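Local atomic coordinates of putative aminooxidase (Propionibacterium acnes, PDB entry 2BA9), a protein that probably uses bound flavin-adenine dinucleotide to isomerise polyunsaturated fatty acids, producing conjugated linoleic acid. Residues Y56-I61 with Y281-C286; R88-E93 with Y98-D103; P164-A167 with G171-D174; D300-E305 with H309-Y314. All coordinates share one frame; numbering follows the deposited sequence.

Interaction 1 (Y56-I61 with Y281-C286). With FAD (flavin-adenine dinucleotide), chain D.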
# COMPACT_ATOMS: atom_id res chain seq x y z
N TYR A 56 -9.46 15.41 4.71
CA TYR A 56 -8.02 15.23 4.61
C TYR A 56 -7.73 13.73 4.54
O TYR A 56 -8.61 12.91 4.76
CB TYR A 56 -7.29 15.91 5.77
CG TYR A 56 -7.65 15.38 7.14
CD1 TYR A 56 -6.85 14.44 7.77
CD2 TYR A 56 -8.76 15.85 7.82
CE1 TYR A 56 -7.15 13.97 9.04
CE2 TYR A 56 -9.08 15.39 9.08
CZ TYR A 56 -8.27 14.44 9.69
OH TYR A 56 -8.58 13.98 10.95
N GLU A 57 -6.48 13.40 4.23
CA GLU A 57 -6.09 12.02 4.02
C GLU A 57 -5.23 11.58 5.20
O GLU A 57 -4.17 12.16 5.50
CB GLU A 57 -5.32 11.86 2.71
CG GLU A 57 -6.05 12.28 1.42
CD GLU A 57 -7.07 11.25 0.90
OE1 GLU A 57 -7.66 10.51 1.73
OE2 GLU A 57 -7.27 11.19 -0.34
N MET A 58 -5.71 10.56 5.89
CA MET A 58 -4.90 9.84 6.86
C MET A 58 -4.18 8.66 6.20
O MET A 58 -3.26 8.07 6.78
CB MET A 58 -5.78 9.37 8.04
CG MET A 58 -6.10 10.49 9.03
SD MET A 58 -4.65 11.26 9.83
CE MET A 58 -3.88 9.80 10.53
N GLY A 59 -4.58 8.32 4.98
CA GLY A 59 -3.94 7.22 4.25
C GLY A 59 -3.55 7.60 2.82
O GLY A 59 -3.01 8.69 2.58
N ALA A 60 -3.84 6.69 1.88
CA ALA A 60 -3.60 6.93 0.47
C ALA A 60 -4.09 8.30 0.04
O ALA A 60 -5.14 8.77 0.48
CB ALA A 60 -4.26 5.85 -0.40
N ILE A 61 -3.29 8.92 -0.83
CA ILE A 61 -3.57 10.21 -1.42
C ILE A 61 -3.75 10.12 -2.95
O ILE A 61 -4.66 10.72 -3.51
CB ILE A 61 -2.39 11.18 -1.20
CG1 ILE A 61 -2.03 11.26 0.29
CG2 ILE A 61 -2.73 12.56 -1.79
CD1 ILE A 61 -0.72 12.00 0.58
N TYR A 281 4.12 2.44 9.83
CA TYR A 281 4.08 3.75 9.14
C TYR A 281 3.11 4.70 9.83
O TYR A 281 1.90 4.44 9.89
CB TYR A 281 3.63 3.52 7.69
CG TYR A 281 3.80 4.65 6.69
CD1 TYR A 281 4.86 5.56 6.79
CD2 TYR A 281 2.94 4.75 5.59
CE1 TYR A 281 5.03 6.57 5.83
CE2 TYR A 281 3.09 5.75 4.64
CZ TYR A 281 4.15 6.67 4.76
OH TYR A 281 4.33 7.65 3.80
N MET A 282 3.65 5.80 10.38
CA MET A 282 2.89 6.70 11.24
C MET A 282 2.59 8.03 10.58
O MET A 282 3.48 8.72 10.09
CB MET A 282 3.61 6.94 12.56
CG MET A 282 2.81 7.77 13.55
SD MET A 282 3.38 7.61 15.26
CE MET A 282 4.33 9.11 15.45
N VAL A 283 1.31 8.37 10.59
CA VAL A 283 0.83 9.62 10.03
C VAL A 283 0.31 10.45 11.18
O VAL A 283 -0.36 9.94 12.07
CB VAL A 283 -0.31 9.38 9.02
CG1 VAL A 283 -0.78 10.70 8.39
CG2 VAL A 283 0.14 8.37 7.96
N ASP A 284 0.65 11.73 11.17
CA ASP A 284 0.12 12.69 12.11
C ASP A 284 -0.51 13.81 11.32
O ASP A 284 0.12 14.37 10.43
CB ASP A 284 1.24 13.27 12.98
CG ASP A 284 1.74 12.29 14.00
OD1 ASP A 284 1.38 12.46 15.18
OD2 ASP A 284 2.51 11.38 13.64
N ALA A 285 -1.77 14.11 11.64
CA ALA A 285 -2.50 15.22 11.02
C ALA A 285 -2.31 16.44 11.89
O ALA A 285 -2.68 16.43 13.06
CB ALA A 285 -4.01 14.88 10.86
N CYS A 286 -1.71 17.49 11.31
CA CYS A 286 -1.21 18.65 12.05
C CYS A 286 -1.87 19.96 11.65
O CYS A 286 -2.09 20.20 10.48
CB CYS A 286 0.30 18.79 11.84
SG CYS A 286 1.29 17.36 12.35
PA FAD D . -6.44 -2.35 3.77
O1A FAD D . -6.55 -1.06 3.03
O2A FAD D . -5.54 -2.36 4.99
O5B FAD D . -7.89 -2.78 4.28
C5B FAD D . -8.02 -4.00 4.96
C4B FAD D . -9.40 -4.13 5.56
O4B FAD D . -9.50 -5.38 6.20
C3B FAD D . -9.67 -3.03 6.59
O3B FAD D . -10.88 -2.37 6.28
C2B FAD D . -9.71 -3.77 7.91
O2B FAD D . -10.52 -3.12 8.89
C1B FAD D . -10.14 -5.18 7.45
N9A FAD D . -9.75 -6.18 8.45
C8A FAD D . -8.49 -6.39 8.99
N7A FAD D . -8.57 -7.40 9.90
C5A FAD D . -9.86 -7.84 9.95
C6A FAD D . -10.52 -8.83 10.71
N6A FAD D . -9.77 -9.81 11.31
N1A FAD D . -11.87 -9.05 10.49
C2A FAD D . -12.59 -8.27 9.59
N3A FAD D . -11.94 -7.29 8.86
C4A FAD D . -10.61 -7.07 9.04
N1 FAD D . -1.82 3.39 -2.09
C2 FAD D . -1.67 3.87 -3.38
O2 FAD D . -2.08 3.21 -4.33
N3 FAD D . -1.03 5.08 -3.59
C4 FAD D . -0.57 5.82 -2.52
O4 FAD D . -0.03 6.91 -2.74
C4X FAD D . -0.74 5.33 -1.21
N5 FAD D . -0.27 6.04 -0.12
C5X FAD D . -0.57 5.65 1.18
C6 FAD D . -0.21 6.45 2.26
C7 FAD D . -0.55 6.07 3.55
C7M FAD D . -0.16 6.96 4.69
C8 FAD D . -1.24 4.87 3.76
C8M FAD D . -1.63 4.41 5.14
C9 FAD D . -1.59 4.08 2.68
C9A FAD D . -1.25 4.45 1.37
N10 FAD D . -1.58 3.65 0.26
C10 FAD D . -1.38 4.12 -1.02
C1' FAD D . -1.81 2.18 0.41
C2' FAD D . -3.28 1.82 0.26
O2' FAD D . -4.12 2.66 1.05
C3' FAD D . -3.43 0.36 0.67
O3' FAD D . -2.47 -0.43 -0.04
C4' FAD D . -4.84 -0.14 0.40
O4' FAD D . -5.78 0.45 1.30
C5' FAD D . -4.85 -1.65 0.50
O5' FAD D . -6.17 -2.13 0.56
P FAD D . -6.47 -3.58 1.22
O1P FAD D . -7.96 -3.84 1.24
O2P FAD D . -5.72 -4.60 0.45
O3P FAD D . -5.97 -3.50 2.75

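Interaction 2 (R88-E93 with Y98-D103)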
# COMPACT_ATOMS: atom_id res chain seq x y z
N ARG A 88 5.76 19.62 -5.03
CA ARG A 88 6.67 19.34 -3.93
C ARG A 88 7.97 20.12 -4.04
O ARG A 88 8.33 20.64 -5.09
CB ARG A 88 6.95 17.82 -3.83
CG ARG A 88 7.96 17.23 -4.84
CD ARG A 88 7.54 17.38 -6.31
NE ARG A 88 8.54 16.81 -7.21
CZ ARG A 88 9.66 17.43 -7.58
NH1 ARG A 88 10.52 16.81 -8.39
NH2 ARG A 88 9.95 18.66 -7.14
N GLU A 89 8.65 20.22 -2.91
CA GLU A 89 10.03 20.68 -2.89
C GLU A 89 10.87 19.66 -2.11
O GLU A 89 10.33 18.70 -1.54
CB GLU A 89 10.13 22.08 -2.28
CG GLU A 89 9.94 22.12 -0.77
CD GLU A 89 9.73 23.52 -0.23
OE1 GLU A 89 9.93 24.50 -0.97
OE2 GLU A 89 9.34 23.63 0.96
N PHE A 90 12.17 19.88 -2.09
CA PHE A 90 13.09 18.98 -1.43
C PHE A 90 13.85 19.72 -0.36
O PHE A 90 14.33 20.83 -0.60
CB PHE A 90 14.04 18.32 -2.44
CG PHE A 90 13.38 17.22 -3.21
CD1 PHE A 90 13.25 15.96 -2.64
CD2 PHE A 90 12.86 17.45 -4.48
CE1 PHE A 90 12.62 14.93 -3.33
CE2 PHE A 90 12.23 16.42 -5.19
CZ PHE A 90 12.10 15.16 -4.61
N LEU A 91 13.92 19.09 0.81
CA LEU A 91 14.49 19.65 2.02
C LEU A 91 15.61 18.76 2.52
O LEU A 91 15.53 17.54 2.40
CB LEU A 91 13.44 19.70 3.14
CG LEU A 91 12.15 20.48 2.91
CD1 LEU A 91 11.30 20.37 4.14
CD2 LEU A 91 12.46 21.93 2.54
N HIS A 92 16.62 19.38 3.10
CA HIS A 92 17.63 18.65 3.86
C HIS A 92 17.09 18.44 5.27
O HIS A 92 16.07 19.01 5.66
CB HIS A 92 18.97 19.41 3.87
CG HIS A 92 19.73 19.30 2.59
ND1 HIS A 92 20.22 18.11 2.12
CD2 HIS A 92 20.10 20.24 1.69
CE1 HIS A 92 20.85 18.31 0.97
NE2 HIS A 92 20.78 19.60 0.68
N GLU A 93 17.77 17.60 6.03
CA GLU A 93 17.31 17.28 7.36
C GLU A 93 17.31 18.48 8.30
O GLU A 93 16.67 18.43 9.35
CB GLU A 93 18.13 16.15 7.97
CG GLU A 93 19.58 16.48 8.23
CD GLU A 93 20.31 15.26 8.67
OE1 GLU A 93 20.95 15.29 9.73
OE2 GLU A 93 20.19 14.24 7.97
N TYR A 98 16.48 22.61 -1.35
CA TYR A 98 17.41 22.42 -2.43
C TYR A 98 16.74 21.67 -3.55
O TYR A 98 15.71 21.01 -3.34
CB TYR A 98 18.65 21.67 -1.96
CG TYR A 98 18.47 20.18 -1.68
CD1 TYR A 98 19.11 19.23 -2.46
CD2 TYR A 98 17.69 19.74 -0.61
CE1 TYR A 98 18.97 17.87 -2.20
CE2 TYR A 98 17.55 18.39 -0.34
CZ TYR A 98 18.20 17.46 -1.14
OH TYR A 98 18.05 16.11 -0.86
N VAL A 99 17.37 21.74 -4.73
CA VAL A 99 16.85 21.15 -5.96
C VAL A 99 17.82 20.04 -6.42
O VAL A 99 18.84 20.33 -7.04
CB VAL A 99 16.73 22.23 -7.06
CG1 VAL A 99 15.93 21.70 -8.25
CG2 VAL A 99 16.09 23.49 -6.51
N PRO A 100 17.52 18.77 -6.09
CA PRO A 100 18.47 17.72 -6.41
C PRO A 100 18.81 17.62 -7.90
O PRO A 100 19.95 17.29 -8.25
CB PRO A 100 17.81 16.44 -5.87
CG PRO A 100 16.46 16.79 -5.46
CD PRO A 100 16.33 18.27 -5.38
N GLU A 101 17.85 17.96 -8.76
CA GLU A 101 17.99 17.88 -10.21
C GLU A 101 19.13 18.75 -10.77
O GLU A 101 19.59 18.52 -11.89
CB GLU A 101 16.68 18.28 -10.90
CG GLU A 101 15.43 17.45 -10.45
CD GLU A 101 14.68 18.03 -9.25
OE1 GLU A 101 15.27 18.81 -8.47
OE2 GLU A 101 13.50 17.68 -9.07
N LYS A 102 19.57 19.74 -9.99
CA LYS A 102 20.62 20.65 -10.45
C LYS A 102 22.00 20.35 -9.85
O LYS A 102 22.94 21.11 -10.04
CB LYS A 102 20.18 22.10 -10.21
CG LYS A 102 18.89 22.40 -10.98
CD LYS A 102 19.06 23.55 -11.95
CE LYS A 102 18.24 23.39 -13.23
NZ LYS A 102 16.78 23.58 -13.01
N ASP A 103 22.13 19.21 -9.16
CA ASP A 103 23.43 18.78 -8.66
C ASP A 103 24.35 18.44 -9.84
O ASP A 103 24.05 17.55 -10.62
CB ASP A 103 23.27 17.57 -7.74
CG ASP A 103 24.51 17.32 -6.89
OD1 ASP A 103 25.65 17.37 -7.43
OD2 ASP A 103 24.33 17.07 -5.68
O HOH W 1 12.75 20.06 -6.75
O HOH W 2 13.11 21.46 -4.38

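Interaction 3 (P164-A167 with G171-D174)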
# COMPACT_ATOMS: atom_id res chain seq x y z
N PRO A 164 9.17 8.38 -3.94
CA PRO A 164 7.84 7.77 -3.88
C PRO A 164 7.82 6.37 -3.26
O PRO A 164 6.78 5.69 -3.32
CB PRO A 164 7.43 7.67 -5.35
CG PRO A 164 8.51 8.26 -6.14
CD PRO A 164 9.73 8.24 -5.29
N PHE A 165 8.94 5.91 -2.71
CA PHE A 165 8.97 4.58 -2.14
C PHE A 165 9.15 4.60 -0.63
O PHE A 165 8.20 4.32 0.11
CB PHE A 165 10.02 3.69 -2.81
CG PHE A 165 9.85 2.24 -2.46
CD1 PHE A 165 8.91 1.46 -3.14
CD2 PHE A 165 10.56 1.67 -1.41
CE1 PHE A 165 8.72 0.12 -2.81
CE2 PHE A 165 10.38 0.33 -1.07
CZ PHE A 165 9.47 -0.45 -1.78
N THR A 166 10.36 4.94 -0.17
CA THR A 166 10.68 4.93 1.25
C THR A 166 9.86 5.96 2.04
O THR A 166 9.33 5.64 3.11
CB THR A 166 12.19 5.16 1.46
OG1 THR A 166 12.92 4.10 0.82
CG2 THR A 166 12.54 5.19 2.95
N ALA A 167 9.76 7.17 1.52
CA ALA A 167 8.94 8.24 2.11
C ALA A 167 7.46 7.85 2.22
O ALA A 167 6.78 8.24 3.18
CB ALA A 167 9.09 9.52 1.30
N GLY A 171 9.56 1.31 3.11
CA GLY A 171 10.79 0.77 3.67
C GLY A 171 12.00 1.09 2.82
O GLY A 171 11.95 1.96 1.97
N HIS A 172 13.08 0.36 3.07
CA HIS A 172 14.39 0.79 2.63
C HIS A 172 15.03 -0.18 1.64
O HIS A 172 14.92 -1.39 1.78
CB HIS A 172 15.29 1.04 3.85
CG HIS A 172 14.81 2.16 4.71
ND1 HIS A 172 13.72 2.04 5.54
CD2 HIS A 172 15.26 3.43 4.86
CE1 HIS A 172 13.52 3.19 6.17
NE2 HIS A 172 14.44 4.05 5.77
N PHE A 173 15.69 0.39 0.63
CA PHE A 173 16.27 -0.36 -0.48
C PHE A 173 17.43 -1.29 -0.09
O PHE A 173 17.79 -2.19 -0.86
CB PHE A 173 16.76 0.61 -1.57
CG PHE A 173 15.65 1.35 -2.31
CD1 PHE A 173 15.95 2.54 -2.97
CD2 PHE A 173 14.34 0.86 -2.37
CE1 PHE A 173 14.96 3.23 -3.67
CE2 PHE A 173 13.35 1.56 -3.09
CZ PHE A 173 13.65 2.74 -3.73
N ASP A 174 18.02 -1.07 1.08
CA ASP A 174 19.06 -1.96 1.59
C ASP A 174 18.53 -3.39 1.89
O ASP A 174 19.30 -4.33 1.97
CB ASP A 174 19.72 -1.36 2.84
CG ASP A 174 18.75 -1.23 4.02
OD1 ASP A 174 18.15 -0.14 4.16
OD2 ASP A 174 18.59 -2.21 4.79
O HOH W 3 15.70 3.16 0.30

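Interaction 4 (D300-E305 with H309-Y314)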
# COMPACT_ATOMS: atom_id res chain seq x y z
N ASP A 300 17.29 13.14 3.04
CA ASP A 300 18.16 12.96 4.20
C ASP A 300 17.55 12.04 5.26
O ASP A 300 18.27 11.24 5.86
CB ASP A 300 18.50 14.32 4.85
CG ASP A 300 19.57 15.08 4.10
OD1 ASP A 300 20.23 14.51 3.20
OD2 ASP A 300 19.75 16.27 4.41
N ASN A 301 16.24 12.19 5.48
CA ASN A 301 15.51 11.48 6.56
C ASN A 301 14.93 10.13 6.13
O ASN A 301 14.29 9.45 6.93
CB ASN A 301 14.40 12.37 7.15
CG ASN A 301 14.93 13.46 8.09
OD1 ASN A 301 16.11 13.47 8.44
ND2 ASN A 301 14.05 14.34 8.54
N MET A 302 15.22 9.73 4.88
CA MET A 302 14.86 8.41 4.34
C MET A 302 15.99 7.37 4.46
O MET A 302 15.82 6.21 4.08
CB MET A 302 14.49 8.56 2.86
CG MET A 302 13.30 9.43 2.60
SD MET A 302 13.10 9.72 0.83
CE MET A 302 12.15 11.26 0.82
N ARG A 303 17.15 7.81 4.94
CA ARG A 303 18.24 6.95 5.35
C ARG A 303 17.84 6.14 6.59
O ARG A 303 17.23 6.70 7.51
CB ARG A 303 19.44 7.79 5.78
CG ARG A 303 20.11 8.56 4.70
CD ARG A 303 21.47 9.08 5.18
NE ARG A 303 21.38 10.42 5.79
CZ ARG A 303 21.73 10.73 7.04
NH1 ARG A 303 22.21 9.81 7.88
NH2 ARG A 303 21.61 11.98 7.45
N PRO A 304 18.23 4.86 6.66
CA PRO A 304 17.96 4.02 7.84
C PRO A 304 18.50 4.63 9.14
O PRO A 304 17.91 4.47 10.20
CB PRO A 304 18.70 2.73 7.51
CG PRO A 304 18.72 2.69 6.03
CD PRO A 304 18.95 4.10 5.63
N GLU A 305 19.62 5.34 9.01
CA GLU A 305 20.24 6.08 10.10
C GLU A 305 19.33 7.18 10.64
O GLU A 305 19.53 7.67 11.75
CB GLU A 305 21.54 6.71 9.59
CG GLU A 305 22.65 5.72 9.27
CD GLU A 305 22.62 5.11 7.86
OE1 GLU A 305 21.80 5.51 7.00
OE2 GLU A 305 23.46 4.21 7.62
N HIS A 309 12.36 9.82 11.74
CA HIS A 309 12.24 11.22 11.34
C HIS A 309 11.18 11.38 10.27
O HIS A 309 10.86 10.44 9.57
CB HIS A 309 13.59 11.79 10.90
CG HIS A 309 14.47 12.17 12.05
ND1 HIS A 309 14.28 13.33 12.77
CD2 HIS A 309 15.50 11.52 12.65
CE1 HIS A 309 15.17 13.40 13.75
NE2 HIS A 309 15.91 12.30 13.71
N VAL A 310 10.64 12.58 10.16
CA VAL A 310 9.69 12.90 9.08
C VAL A 310 10.40 12.88 7.73
O VAL A 310 11.38 13.59 7.52
CB VAL A 310 9.06 14.29 9.27
CG1 VAL A 310 8.21 14.67 8.05
CG2 VAL A 310 8.24 14.35 10.56
N MET A 311 9.86 12.08 6.81
CA MET A 311 10.43 11.91 5.48
C MET A 311 9.73 12.77 4.42
O MET A 311 10.28 13.03 3.36
CB MET A 311 10.35 10.45 5.07
CG MET A 311 10.96 9.51 6.08
SD MET A 311 10.91 7.82 5.49
CE MET A 311 9.19 7.42 5.77
N VAL A 312 8.51 13.19 4.72
CA VAL A 312 7.69 13.95 3.79
C VAL A 312 6.50 14.50 4.55
O VAL A 312 6.08 13.93 5.57
CB VAL A 312 7.21 13.09 2.59
CG1 VAL A 312 6.43 11.88 3.07
CG2 VAL A 312 6.35 13.93 1.62
N TYR A 313 5.99 15.63 4.08
CA TYR A 313 4.73 16.16 4.60
C TYR A 313 3.87 16.62 3.44
O TYR A 313 4.39 17.01 2.40
CB TYR A 313 4.93 17.26 5.63
CG TYR A 313 5.75 18.44 5.18
CD1 TYR A 313 5.18 19.47 4.43
CD2 TYR A 313 7.10 18.54 5.51
CE1 TYR A 313 5.95 20.56 4.03
CE2 TYR A 313 7.86 19.61 5.11
CZ TYR A 313 7.29 20.63 4.37
OH TYR A 313 8.07 21.71 3.98
N TYR A 314 2.57 16.55 3.64
CA TYR A 314 1.58 16.80 2.60
C TYR A 314 0.81 18.11 2.79
O TYR A 314 0.09 18.28 3.77
CB TYR A 314 0.62 15.61 2.56
CG TYR A 314 -0.52 15.69 1.58
CD1 TYR A 314 -0.39 16.29 0.34
CD2 TYR A 314 -1.73 15.11 1.90
CE1 TYR A 314 -1.46 16.34 -0.55
CE2 TYR A 314 -2.79 15.14 1.04
CZ TYR A 314 -2.66 15.76 -0.19
OH TYR A 314 -3.72 15.77 -1.04

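Interaction 1 (Y56-I61 with Y281-C286)
Met58 and Val283 mark the closest approach of the two backbones, their CA atoms 6.6 Å apart, and no hydrogen bond joins the irregular loop 56-61 to the strand 281-286. Tyr281, Val283 and Ala285, every second residue of the strand, direct their CB atoms toward the loop, whereas Met282 and Asp284 direct theirs away. Met58 carries most of the contact. Its chain bends at chi2 (-60°) and again at chi3 (-56°), which folds the thioether along the strand instead of out from the loop. SD thereby lies 3.8 Å from Ala285 CB, and the terminal CE reaches Val283 CG1 at 3.9 Å, so that the methionine and valine chains run alongside one another, pointing opposite ways. An unbranched, flexible methionine can bend twice and so touch both Val283 and Ala285. Ala285 is small enough to let the Tyr56 ring come close as well, CE1 lying 3.7 Å from its CB, while SD of Met58 sits at the edge of that ring. Val283 divides its branches: CG1 serves the methionine, and CG2 is 3.6 Å from both Met58 O and C7M, a methyl of the flavin. Tyr281 meets the same methyl from CE2 at 3.5 Å, and Ala60 CA lies 3.4 Å from C5X of the ring system. The contact thus forms part of the FAD pocket around the dimethylbenzene end. Tyr56 OH hydrogen-bonds Glu364 and Met58 O accepts from Trp368 NE1, both on strand 359-373, while Tyr328 of strand 325-330 packs on Val283 and Ile61.

Interaction 2 (R88-E93 with Y98-D103)
His92 turns its ring beside its own backbone N (chi1 -76°), while Tyr98 sets its ring between backbone N and carbonyl carbon (chi1 73°), and these rotations lay the two rings over one another in a face-to-face stack. The centroids are 3.6 Å apart and the planes only 9° from parallel, with His92 NE2 over the centre of the tyrosine. The opposite face of Tyr98 receives Phe90 CB near its rim, and the ring edge meets the backbone at Leu91 C, so the phenol ring is wedged against three consecutive residues. Strands 88-91 and 97-98 run antiparallel at the border of the mixed sheet, 97-98 outermost, before the chain leads to helix 106-122. Tyr98 N donates to Phe90 O, 2.9 Å, and a water accepts from Phe90 N and donates to Tyr98 O. Pro100, rigid and rich in C-H groups, places CG over one face of the Phe90 ring in a CH-pi contact, 4.1 Å from the centroid. Arg88 and Glu101 extend to meet one another: NH1 donates to OE2 at 3.2 Å, in the guanidinium plane, with a second water linking NH2 to OE1. His92 ND1 is hydrogen-bonded to Asp300 OD2, which probably helps to fix the ring's rotation and to favour the form carrying its hydrogen on ND1. Aromatic packing thus borders a water-bridged ion pair at the surface, its strength probably damped by solvent.

Interaction 3 (P164-A167 with G171-D174)
Phe165 comes just ahead of the short helix 166-170, and the contact folds the start of that helix onto the segment leaving its C-terminal end, where Gly171 is the helix-ending glycine, breaking the helical course with a positive phi of 99°. A glycine is well suited there, because a CB at these backbone angles would press on the preceding carbonyl oxygen. With CG anti to the backbone N (chi1 -167°), the Phe165 ring packs against Phe173. CD2 of Phe165 and CE2 of Phe173 are only 3.3 Å apart, a tight contact between rings whose planes are inclined by 33°. The edge of the Phe165 ring also meets Gly171 O, placing slightly positive ring hydrogens near the oxygen. Val181 of helix 178-184 packs on both phenylalanines, so the large rings fill buried space between the short helices.

Thr166, next in sequence, uses both branches of its side chain. The methyl CG2 sits over one face of the His172 imidazole, 3.8 Å from the ring centroid, in a CH-pi contact that a beta-branched threonine can make while its hydroxyl works nearby. His172 itself meets His333 edge-to-face. The hydroxyl donates to Gly171 O, bridging five residues from the first turn of the helix to the carbonyl just past its end, and CA of Thr166 lies 3.3 Å from that same oxygen. OG1 stands 2.6 Å from Gly171 O and also accepts, at 3.0 Å, from a water that in turn takes the N-H of Phe173.

Interaction 4 (D300-E305 with H309-Y314)
Asn301 provides the one hydrogen bond across this contact, its ND2 donating to Val310 O at 3.0 Å with an N-H...O angle of 161°. The acceptor lies in the plane of the amide, whereas the donor is tilted 28° from the plane of the carbonyl. With CG beside its own backbone N (chi1 -76°), the side chain reaches across the turn toward the incoming strand. The other end of the amide has a partner too, since OD1 accepts from Arg306 NE. Asparagine suits this place because one small, flat group can donate to one neighbour and accept from another.

Van der Waals packing completes the contact. His309 sets CB 3.5 Å from both ND2 and CG of Asn301; its ring plane is inclined modestly to the amide, and its ND1 is engaged by Asp351 of helix 341-355. The methionines cross as well, Met302 CG lying 4.0 Å from Met311 CB. Met302, extended beyond CG, carries CE to 3.6 Å from Met311 O, while Met311 CG comes within 3.4 Å of Asn301 O. Long, pliable thioether chains can follow the irregular backbone here, and both also touch Thr166 and Ala167 of helix 166-170.

The contact closes the connection between strands 295-297 and 310-315 of the mixed sheet. Its chemistry implies a division of labour: a side-chain amide pairs with a buried backbone carbonyl at the mouth of the loop, and the sulfur-bearing chains seal the side facing the helix. The amide, bonded at both ends, is probably fixed in its flip.

Interactions 1, 3 and 4 are buried, whereas the centre of interaction 2 lies about 25 Å from that of the chain and the contact is only partly buried; only there does a salt bridge occur, with water bridges beside stacked rings. Interactions 1, 2 and 4 all reach the same mixed sheet; interaction 3 belongs to the helices beside it. Interaction 1 is apolar and borders the flavin, while 3 and 4 each place one hydrogen bond from a side chain to a backbone carbonyl among packed hydrophobic groups. Direct touches join them: Tyr281 OH to Ala167 O links 1 with 3, Glu93 to Arg303 forms a salt bridge between 2 and 4, and Met302 and Met311 pack 4 against 3.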